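4-hydroxy-tetrahydrodipicolinate synthase (Thermotoga maritima, PDB 1O5K) catalyses the condensation of pyruvate with aspartate beta-semialdehyde to 4-hydroxy-tetrahydrodipicolinate, a step of lysine biosynthesis that proceeds through a Schiff base. Local coordinates at residues A[259-264]-A[287-292]. Sequence-based numbering, arbitrary orientation.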
loop_
_atom_site.group_PDB
_atom_site.type_symbol
_atom_site.label_atom_id
_atom_site.label_comp_id
_atom_site.label_asym_id
_atom_site.label_seq_id
_atom_site.Cartn_x
_atom_site.Cartn_y
_atom_site.Cartn_z
ATOM N N PHE A 259 14.466 -3.389 -14.415
ATOM C CA PHE A 259 13.784 -3.858 -13.244
ATOM C C PHE A 259 12.471 -4.562 -13.499
ATOM O O PHE A 259 11.699 -4.756 -12.586
ATOM C CB PHE A 259 13.634 -2.668 -12.284
ATOM C CG PHE A 259 14.931 -2.132 -11.865
ATOM C CD1 PHE A 259 15.537 -2.619 -10.734
ATOM C CD2 PHE A 259 15.586 -1.176 -12.632
ATOM C CE1 PHE A 259 16.796 -2.126 -10.332
ATOM C CE2 PHE A 259 16.822 -0.686 -12.239
ATOM C CZ PHE A 259 17.415 -1.174 -11.085
ATOM N N VAL A 260 12.254 -5.047 -14.719
ATOM C CA VAL A 260 11.031 -5.818 -14.978
ATOM C C VAL A 260 11.063 -7.173 -14.258
ATOM O O VAL A 260 10.024 -7.777 -14.057
ATOM C CB VAL A 260 10.720 -5.965 -16.476
ATOM C CG1 VAL A 260 10.423 -4.607 -17.082
ATOM C CG2 VAL A 260 11.877 -6.616 -17.244
ATOM N N GLU A 261 12.261 -7.670 -13.953
ATOM C CA GLU A 261 12.446 -8.769 -13.023
ATOM C C GLU A 261 13.442 -8.264 -12.027
ATOM O O GLU A 261 14.128 -7.288 -12.289
ATOM C CB GLU A 261 13.019 -9.991 -13.725
ATOM C CG GLU A 261 12.052 -10.533 -14.756
ATOM C CD GLU A 261 12.501 -11.869 -15.307
ATOM O OE1 GLU A 261 12.546 -12.844 -14.544
ATOM O OE2 GLU A 261 12.828 -11.927 -16.495
ATOM N N THR A 262 13.533 -8.933 -10.887
ATOM C CA THR A 262 14.433 -8.480 -9.833
ATOM C C THR A 262 15.864 -8.273 -10.328
ATOM O O THR A 262 16.467 -9.169 -10.913
ATOM C CB THR A 262 14.455 -9.527 -8.742
ATOM O OG1 THR A 262 13.136 -9.662 -8.203
ATOM C CG2 THR A 262 15.387 -9.069 -7.598
ATOM N N ASN A 263 16.441 -7.110 -10.001
ATOM C CA ASN A 263 17.830 -6.806 -10.312
ATOM C C ASN A 263 18.688 -7.734 -9.441
ATOM O O ASN A 263 18.392 -7.861 -8.243
ATOM C CB ASN A 263 18.082 -5.342 -9.901
ATOM C CG ASN A 263 19.512 -4.968 -9.890
ATOM O OD1 ASN A 263 20.037 -4.552 -8.846
ATOM N ND2 ASN A 263 20.151 -5.005 -11.042
ATOM N N PRO A 264 19.773 -8.323 -9.948
ATOM C CA PRO A 264 20.346 -8.099 -11.293
ATOM C C PRO A 264 19.986 -9.075 -12.424
ATOM O O PRO A 264 20.808 -9.262 -13.340
ATOM C CB PRO A 264 21.821 -8.201 -11.017
ATOM C CG PRO A 264 21.918 -9.272 -9.956
ATOM C CD PRO A 264 20.672 -9.127 -9.101
ATOM N N PRO A 287 18.226 -16.925 -14.656
ATOM C CA PRO A 287 18.208 -16.044 -15.829
ATOM C C PRO A 287 16.845 -15.465 -16.233
ATOM O O PRO A 287 15.776 -16.054 -16.035
ATOM C CB PRO A 287 18.756 -16.937 -16.948
ATOM C CG PRO A 287 19.688 -17.876 -16.236
ATOM C CD PRO A 287 18.892 -18.199 -14.953
ATOM N N ALA A 288 16.945 -14.318 -16.886
ATOM C CA ALA A 288 15.818 -13.556 -17.362
ATOM C C ALA A 288 14.959 -14.377 -18.261
ATOM O O ALA A 288 15.450 -15.270 -18.980
ATOM C CB ALA A 288 16.290 -12.300 -18.135
ATOM N N SER A 289 13.653 -14.113 -18.192
ATOM C CA SER A 289 12.715 -14.720 -19.137
ATOM C C SER A 289 12.977 -14.211 -20.541
ATOM O O SER A 289 13.560 -13.147 -20.711
ATOM C CB SER A 289 11.288 -14.338 -18.811
ATOM O OG SER A 289 11.092 -12.967 -19.111
ATOM N N GLU A 290 12.506 -14.954 -21.540
ATOM C CA GLU A 290 12.633 -14.528 -22.956
ATOM C C GLU A 290 11.958 -13.185 -23.261
ATOM O O GLU A 290 12.439 -12.417 -24.090
ATOM C CB GLU A 290 12.013 -15.576 -23.890
ATOM C CG GLU A 290 12.791 -16.881 -23.939
ATOM N N LYS A 291 10.814 -12.946 -22.626
ATOM C CA LYS A 291 10.132 -11.661 -22.698
ATOM C C LYS A 291 11.022 -10.496 -22.253
ATOM O O LYS A 291 11.102 -9.497 -22.964
ATOM C CB LYS A 291 8.822 -11.683 -21.879
ATOM C CG LYS A 291 7.688 -12.380 -22.643
ATOM C CD LYS A 291 6.372 -12.341 -21.880
ATOM C CE LYS A 291 5.308 -13.238 -22.541
ATOM N NZ LYS A 291 4.114 -13.415 -21.634
ATOM N N THR A 292 11.710 -10.639 -21.116
ATOM C CA THR A 292 12.615 -9.606 -20.614
ATOM C C THR A 292 13.786 -9.426 -21.588
ATOM O O THR A 292 14.214 -8.326 -21.868
ATOM C CB THR A 292 13.156 -10.014 -19.230
ATOM O OG1 THR A 292 12.083 -10.086 -18.256
ATOM C CG2 THR A 292 14.177 -8.987 -18.677
HETATM O O HOH W 1 13.297 -15.313 -15.201
#
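One carboxylate oxygen carries most of this contact: OE2 of Glu261 accepts two hydrogen bonds from the start of helix 290-302. Ser289 N donates to the syn lone pair of OE2 at 2.9 Å and nearly straight, with an N-H...O angle of 163°. Thr292 OG1 donates to the anti lone pair of the same oxygen at 2.7 Å, so the two donors grip OE2 from different sides. The other oxygen, Glu261 OE1, accepts a hydrogen bond from a water at 2.7 Å; that water also donates to Pro287 O, which ties both ends of the carboxylate to 287-292 and should limit its rotation. Beside the polar cluster, CG2 of Val260 meets the methyl CG2 of Thr292 at 3.6 Å, the two side chains running past each other in opposite directions.

Torsions place these groups. Glu261 has CG anti to its carbonyl carbon and CD anti to CA (chi2 -171°), so the extended chain carries the carboxylate to the helix start. Thr292 OG1 is likewise anti to its carbonyl carbon, leaving the methyl for Val260. Ser289 holds OG between its backbone N and carbonyl carbon (chi1 70°), where it accepts from Thr292 N at 3.1 Å. Farther out, Glu261 packs on Pro266 and on Thr122 of the second subunit, while Ala288 rests on helix 265-273.

The arrangement is a serine N-cap with an acidic side chain from another loop added at the helix N-terminus, where the dipole would favour its negative charge; it joins the loop after helix 241-257 to the C-terminal helix of this DapA-family TIM-barrel enzyme.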